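Local coordinates for putative glycosyltransferase (GalT1) (Streptococcus parasanguinis FW213, PDB 5HEA), which probably transfers a sugar from a nucleotide-activated donor to an acceptor, this chain being the C-terminal part that carries a family 2 (GT-A type) glycosyltransferase domain, at residues E5-V11 and G85-V91; L28-K33 and I58-I62. All coordinates share one frame; numbering follows the deposited sequence.

Contact 1. Residues E5-V11 and G85-V91; sequences ELISIIV and GKYITFV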
loop_
_atom_site.group_PDB
_atom_site.type_symbol
_atom_site.label_atom_id
_atom_site.label_comp_id
_atom_site.label_asym_id
_atom_site.label_seq_id
_atom_site.Cartn_x
_atom_site.Cartn_y
_atom_site.Cartn_z
ATOM N N GLU A 5 17.777 -46.324 7.457
ATOM C CA GLU A 5 18.249 -44.937 7.468
ATOM C C GLU A 5 17.113 -43.944 7.714
ATOM O O GLU A 5 15.945 -44.263 7.525
ATOM C CB GLU A 5 18.961 -44.624 6.160
ATOM C CG GLU A 5 20.084 -45.602 5.860
ATOM C CD GLU A 5 20.214 -45.908 4.381
ATOM O OE1 GLU A 5 21.300 -45.648 3.820
ATOM O OE2 GLU A 5 19.236 -46.417 3.780
ATOM N N LEU A 6 17.458 -42.739 8.147
ATOM C CA LEU A 6 16.454 -41.789 8.604
ATOM C C LEU A 6 15.649 -41.202 7.448
ATOM O O LEU A 6 16.208 -40.694 6.468
ATOM C CB LEU A 6 17.108 -40.679 9.416
ATOM C CG LEU A 6 16.182 -39.577 9.931
ATOM C CD1 LEU A 6 15.341 -40.084 11.103
ATOM C CD2 LEU A 6 17.013 -38.356 10.320
ATOM N N ILE A 7 14.329 -41.300 7.560
ATOM C CA ILE A 7 13.452 -40.671 6.597
ATOM C C ILE A 7 12.880 -39.386 7.200
ATOM O O ILE A 7 12.327 -39.396 8.297
ATOM C CB ILE A 7 12.314 -41.616 6.170
ATOM C CG1 ILE A 7 12.878 -42.846 5.447
ATOM C CG2 ILE A 7 11.324 -40.887 5.259
ATOM C CD1 ILE A 7 11.817 -43.877 5.136
ATOM N N SER A 8 13.016 -38.276 6.487
ATOM C CA SER A 8 12.388 -37.032 6.937
ATOM C C SER A 8 11.007 -36.839 6.305
ATOM O O SER A 8 10.884 -36.765 5.081
ATOM C CB SER A 8 13.274 -35.826 6.617
ATOM O OG SER A 8 14.505 -35.878 7.316
ATOM N N ILE A 9 9.981 -36.741 7.148
ATOM C CA ILE A 9 8.603 -36.523 6.704
ATOM C C ILE A 9 8.207 -35.081 6.948
ATOM O O ILE A 9 8.115 -34.644 8.099
ATOM C CB ILE A 9 7.614 -37.391 7.490
ATOM C CG1 ILE A 9 8.088 -38.853 7.512
ATOM C CG2 ILE A 9 6.204 -37.247 6.900
ATOM C CD1 ILE A 9 7.347 -39.711 8.540
ATOM N N ILE A 10 7.977 -34.349 5.863
ATOM C CA ILE A 10 7.674 -32.928 5.925
ATOM C C ILE A 10 6.171 -32.704 5.885
ATOM O O ILE A 10 5.489 -33.101 4.938
ATOM C CB ILE A 10 8.389 -32.164 4.784
ATOM C CG1 ILE A 10 9.907 -32.239 4.997
ATOM C CG2 ILE A 10 7.898 -30.707 4.708
ATOM C CD1 ILE A 10 10.729 -31.874 3.773
ATOM N N VAL A 11 5.654 -32.078 6.935
ATOM C CA VAL A 11 4.218 -31.927 7.094
ATOM C C VAL A 11 3.876 -30.457 7.344
ATOM O O VAL A 11 3.984 -29.962 8.465
ATOM C CB VAL A 11 3.695 -32.814 8.251
ATOM C CG1 VAL A 11 2.178 -32.637 8.444
ATOM C CG2 VAL A 11 4.038 -34.281 7.993
ATOM N N GLY A 85 17.335 -36.236 7.175
ATOM C CA GLY A 85 17.236 -37.609 6.724
ATOM C C GLY A 85 17.990 -37.890 5.435
ATOM O O GLY A 85 18.352 -36.971 4.698
ATOM N N LYS A 86 18.227 -39.171 5.163
ATOM C CA LYS A 86 18.808 -39.587 3.895
ATOM C C LYS A 86 17.740 -39.552 2.806
ATOM O O LYS A 86 18.047 -39.497 1.607
ATOM C CB LYS A 86 19.405 -40.997 4.007
ATOM C CG LYS A 86 19.921 -41.543 2.673
ATOM C CD LYS A 86 20.862 -42.718 2.846
ATOM C CE LYS A 86 21.284 -43.279 1.492
ATOM N NZ LYS A 86 22.334 -44.320 1.637
ATOM N N TYR A 87 16.483 -39.593 3.239
ATOM C CA TYR A 87 15.338 -39.547 2.333
ATOM C C TYR A 87 14.341 -38.510 2.815
ATOM O O TYR A 87 14.242 -38.237 4.013
ATOM C CB TYR A 87 14.653 -40.909 2.263
ATOM C CG TYR A 87 15.607 -42.024 1.915
ATOM C CD1 TYR A 87 16.202 -42.784 2.918
ATOM C CD2 TYR A 87 15.942 -42.295 0.591
ATOM C CE1 TYR A 87 17.089 -43.798 2.621
ATOM C CE2 TYR A 87 16.839 -43.316 0.278
ATOM C CZ TYR A 87 17.402 -44.065 1.305
ATOM O OH TYR A 87 18.286 -45.079 1.034
ATOM N N ILE A 88 13.598 -37.944 1.873
ATOM C CA ILE A 88 12.593 -36.929 2.190
ATOM C C ILE A 88 11.250 -37.333 1.599
ATOM O O ILE A 88 11.165 -37.783 0.455
ATOM C CB ILE A 88 13.003 -35.533 1.645
ATOM C CG1 ILE A 88 14.151 -34.952 2.484
ATOM C CG2 ILE A 88 11.769 -34.587 1.573
ATOM C CD1 ILE A 88 14.615 -33.584 2.035
ATOM N N THR A 89 10.191 -37.181 2.380
ATOM C CA THR A 89 8.870 -37.461 1.857
ATOM C C THR A 89 7.905 -36.406 2.396
ATOM O O THR A 89 8.196 -35.760 3.406
ATOM C CB THR A 89 8.443 -38.889 2.235
ATOM O OG1 THR A 89 7.343 -39.306 1.416
ATOM C CG2 THR A 89 8.072 -38.962 3.718
ATOM N N PHE A 90 6.786 -36.200 1.703
ATOM C CA PHE A 90 5.828 -35.158 2.085
ATOM C C PHE A 90 4.501 -35.808 2.457
ATOM O O PHE A 90 4.082 -36.752 1.804
ATOM C CB PHE A 90 5.603 -34.170 0.924
ATOM C CG PHE A 90 6.841 -33.407 0.528
ATOM C CD1 PHE A 90 7.222 -32.271 1.228
ATOM C CD2 PHE A 90 7.633 -33.839 -0.530
ATOM C CE1 PHE A 90 8.376 -31.574 0.878
ATOM C CE2 PHE A 90 8.786 -33.146 -0.888
ATOM C CZ PHE A 90 9.160 -32.020 -0.177
ATOM N N VAL A 91 3.855 -35.321 3.512
ATOM C CA VAL A 91 2.506 -35.771 3.860
ATOM C C VAL A 91 1.673 -34.520 4.146
ATOM O O VAL A 91 2.097 -33.655 4.912
ATOM C CB VAL A 91 2.498 -36.685 5.114
ATOM C CG1 VAL A 91 1.062 -36.966 5.570
ATOM C CG2 VAL A 91 3.210 -37.991 4.834
#

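Contact 2. Residues L28-K33 and I58-I62; sequences LRQTYK and IDNRI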
loop_
_atom_site.group_PDB
_atom_site.type_symbol
_atom_site.label_atom_id
_atom_site.label_comp_id
_atom_site.label_asym_id
_atom_site.label_seq_id
_atom_site.Cartn_x
_atom_site.Cartn_y
_atom_site.Cartn_z
ATOM N N LEU A 28 2.675 -41.825 13.391
ATOM C CA LEU A 28 3.340 -42.432 14.539
ATOM C C LEU A 28 3.161 -43.957 14.587
ATOM O O LEU A 28 3.978 -44.655 15.185
ATOM C CB LEU A 28 2.858 -41.786 15.833
ATOM C CG LEU A 28 3.254 -40.315 15.984
ATOM C CD1 LEU A 28 2.770 -39.751 17.322
ATOM C CD2 LEU A 28 4.764 -40.155 15.840
ATOM N N ARG A 29 2.109 -44.466 13.947
ATOM C CA ARG A 29 1.895 -45.910 13.834
ATOM C C ARG A 29 2.665 -46.578 12.692
ATOM O O ARG A 29 2.358 -47.715 12.334
ATOM C CB ARG A 29 0.408 -46.221 13.642
ATOM C CG ARG A 29 -0.454 -45.986 14.875
ATOM C CD ARG A 29 -1.864 -46.504 14.643
ATOM N NE ARG A 29 -2.436 -46.020 13.385
ATOM C CZ ARG A 29 -3.404 -45.106 13.300
ATOM N NH1 ARG A 29 -3.923 -44.579 14.405
ATOM N NH2 ARG A 29 -3.862 -44.727 12.113
ATOM N N GLN A 30 3.647 -45.893 12.110
ATOM C CA GLN A 30 4.389 -46.473 10.987
ATOM C C GLN A 30 5.221 -47.671 11.420
ATOM O O GLN A 30 5.891 -47.626 12.451
ATOM C CB GLN A 30 5.291 -45.435 10.313
ATOM C CG GLN A 30 4.545 -44.475 9.425
ATOM C CD GLN A 30 3.691 -45.196 8.406
ATOM O OE1 GLN A 30 4.209 -45.867 7.504
ATOM N NE2 GLN A 30 2.375 -45.075 8.546
ATOM N N THR A 31 5.182 -48.734 10.619
ATOM C CA THR A 31 6.016 -49.912 10.853
ATOM C C THR A 31 7.498 -49.595 10.648
ATOM O O THR A 31 8.367 -50.233 11.246
ATOM C CB THR A 31 5.605 -51.092 9.938
ATOM O OG1 THR A 31 5.734 -50.707 8.568
ATOM C CG2 THR A 31 4.167 -51.478 10.189
ATOM N N TYR A 32 7.784 -48.619 9.785
ATOM C CA TYR A 32 9.142 -48.113 9.633
ATOM C C TYR A 32 9.379 -47.083 10.726
ATOM O O TYR A 32 8.742 -46.031 10.750
ATOM C CB TYR A 32 9.338 -47.477 8.256
ATOM C CG TYR A 32 10.785 -47.176 7.913
ATOM C CD1 TYR A 32 11.393 -46.005 8.344
ATOM C CD2 TYR A 32 11.540 -48.069 7.161
ATOM C CE1 TYR A 32 12.710 -45.725 8.031
ATOM C CE2 TYR A 32 12.859 -47.800 6.843
ATOM C CZ TYR A 32 13.433 -46.623 7.276
ATOM O OH TYR A 32 14.734 -46.346 6.963
ATOM N N LYS A 33 10.300 -47.384 11.630
ATOM C CA LYS A 33 10.420 -46.616 12.865
ATOM C C LYS A 33 11.357 -45.415 12.767
ATOM O O LYS A 33 11.170 -44.418 13.464
ATOM C CB LYS A 33 10.881 -47.528 14.008
ATOM C CG LYS A 33 9.979 -48.732 14.253
ATOM C CD LYS A 33 8.627 -48.291 14.754
ATOM C CE LYS A 33 7.702 -49.476 14.958
ATOM N NZ LYS A 33 6.420 -49.048 15.596
ATOM N N ILE A 58 4.885 -36.007 23.327
ATOM C CA ILE A 58 4.767 -37.450 23.561
ATOM C C ILE A 58 5.546 -38.345 22.587
ATOM O O ILE A 58 5.535 -39.565 22.720
ATOM C CB ILE A 58 3.288 -37.909 23.653
ATOM C CG1 ILE A 58 2.496 -37.476 22.420
ATOM C CG2 ILE A 58 2.638 -37.372 24.929
ATOM C CD1 ILE A 58 2.404 -38.538 21.337
ATOM N N ASP A 59 6.221 -37.746 21.615
ATOM C CA ASP A 59 7.044 -38.522 20.692
ATOM C C ASP A 59 8.177 -37.648 20.198
ATOM O O ASP A 59 7.947 -36.625 19.545
ATOM C CB ASP A 59 6.212 -39.049 19.518
ATOM C CG ASP A 59 6.907 -40.182 18.761
ATOM O OD1 ASP A 59 8.105 -40.051 18.427
ATOM O OD2 ASP A 59 6.251 -41.218 18.505
ATOM N N ASN A 60 9.407 -38.051 20.508
ATOM C CA ASN A 60 10.565 -37.221 20.199
ATOM C C ASN A 60 11.019 -37.270 18.737
ATOM O O ASN A 60 11.998 -36.623 18.367
ATOM C CB ASN A 60 11.729 -37.514 21.155
ATOM C CG ASN A 60 12.354 -38.875 20.928
ATOM O OD1 ASN A 60 11.825 -39.707 20.194
ATOM N ND2 ASN A 60 13.488 -39.111 21.576
ATOM N N ARG A 61 10.299 -38.021 17.907
ATOM C CA ARG A 61 10.567 -38.015 16.468
ATOM C C ARG A 61 9.906 -36.794 15.825
ATOM O O ARG A 61 10.198 -36.443 14.683
ATOM C CB ARG A 61 10.101 -39.327 15.818
ATOM C CG ARG A 61 10.977 -40.528 16.210
ATOM C CD ARG A 61 10.396 -41.871 15.757
ATOM N NE ARG A 61 9.098 -42.138 16.366
ATOM C CZ ARG A 61 8.349 -43.208 16.108
ATOM N NH1 ARG A 61 8.753 -44.127 15.238
ATOM N NH2 ARG A 61 7.180 -43.354 16.715
ATOM N N ILE A 62 9.028 -36.135 16.576
ATOM C CA ILE A 62 8.335 -34.954 16.066
ATOM C C ILE A 62 9.084 -33.663 16.386
ATOM O O ILE A 62 9.350 -33.361 17.552
ATOM C CB ILE A 62 6.907 -34.849 16.621
ATOM C CG1 ILE A 62 6.073 -36.052 16.182
ATOM C CG2 ILE A 62 6.265 -33.547 16.172
ATOM C CD1 ILE A 62 4.599 -35.895 16.457
HETATM O O HOH W 1 6.168 -45.723 14.382
#

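Contact 1. Residues E5-V11 and G85-V91
Ser-8 and Ile-10 hold the edge of strand 87-90 through both their N-H and C=O groups, as a parallel pair requires. Ser-8 N gives its hydrogen to Tyr-87 O (2.8 Å) and Ser-8 O takes one from Thr-89 N. Ile-10 N then binds Thr-89 O (2.8 Å, 174° at the hydrogen), while Ile-10 O receives Val-91 N. Ile-7 and Ile-9 turn their backbone bonds the other way, to Glu-36 and Ile-38 of strand 35-41 and to Asn-34, leaving strand 7-13 bonded along both edges. Before the strand proper, Leu-6 O is shared by Lys-86 N (2.8 Å) and, weakly, by Tyr-87 N. Ser-8 OG accepts from Gly-85 N (2.9 Å) and is also hydrogen-bonded to Glu-36 OE2, and Thr-89 OG1 pairs with Lys-171 O. At the outer end Glu-5 OE1 forms a salt bridge with Lys-86 NZ (2.8 Å), met on the syn side from about 30° out of the carboxylate plane, whereas OE2 lies at the ring edge of Tyr-87 and is hydrogen-bonded to Tyr-106 OH. Apolar contacts complete both faces. Ile-10 CD1 touches Ile-88 CG2 (3.6 Å) and Phe-90 CE1 on one; on the other, Ile-9 CG2 lies beside Val-91 CG2 (3.7 Å). With Ile-10 CG1 anti to the carbonyl carbon and the chain extended beyond it (chi2 164°), CD1 reaches these neighbours. Strands 62-66, 35-41, 7-13 and 87-90 lie parallel in that order, as in the Rossmann-like, probably nucleotide-binding part of a GT-A glycosyltransferase.

Contact 2. Residues L28-K33 and I58-I62
Arg-61 reaches across to the loop 28-33 with its NH1, which donates to Lys-33 O (3.0 Å, 159° at the hydrogen). The oxygen is met in its carbonyl plane, on a lone pair, and also lies in the guanidinium plane. This aim is set from behind by Asp-59, which Arg-61 grips side-on: Arg-61 NE binds Asp-59 OD1 and Arg-61 NH2 binds Asp-59 OD2 (2.9 Å), each on a syn lone pair and almost in the guanidinium plane. OD1 uses its anti lone pair for Arg-61 N, making an Asx turn at the start of the type I turn from Asp-59 to Ile-62. A bend at chi3 (-62°) folds the arginine back over this turn and lets one carboxylate hold both its backbone and its head group.

The close-packed part is where Leu-28 meets the carboxylate. Leu-28 CD2 lies 3.2 Å from Asp-59 OD2, the two side chains arriving from opposite directions; Leu-28 CD1 also touches Ile-58 CD1, and Leu-28 CD2 touches Ile-62 CD1 (4.3 Å). Beyond the direct bond to Lys-33 O the contact is looser: a water fills in between the loop carbonyls and Arg-61, donating to Leu-28 O (2.6 Å) and Gln-30 O and accepting from Arg-61 NH1 (3.2 Å). On the solvent side runs the exposed Lys-33 chain, where Lys-33 CD lies 4.2 Å from Arg-61 NH1 and NZ makes a weak bond to Gln-30 O.

Contact 2 thus joins the end of helix 20-28 and the loop after it to the turn after helix 48-58, just before the parallel strands 35-41 and 62-66. Leu-28 and Ile-62 both rest on Tyr-55 of helix 48-58, while Arg-61 packs on Phe-35.

From the N terminus the chain enters strand 7-13, passes through helix 20-28 and reaches the loop 28-33. Strand 35-41 and helix 48-58 follow, and contact 2 closes this excursion when 58-62 returns beside that loop. The chain goes on through strand 62-66 and helix 72-82 to strand 87-90, where contact 1 closes the larger loop; contact 2 is nested inside it. Contact 1 fastens two strands of the central sheet, and contact 2 ties together two helix-to-strand connections near the surface. Their centres are about 12 Å apart, and Tyr-32 joins them, its OH probably hydrogen-bonded to Glu-5 O and its ring against Ile-7.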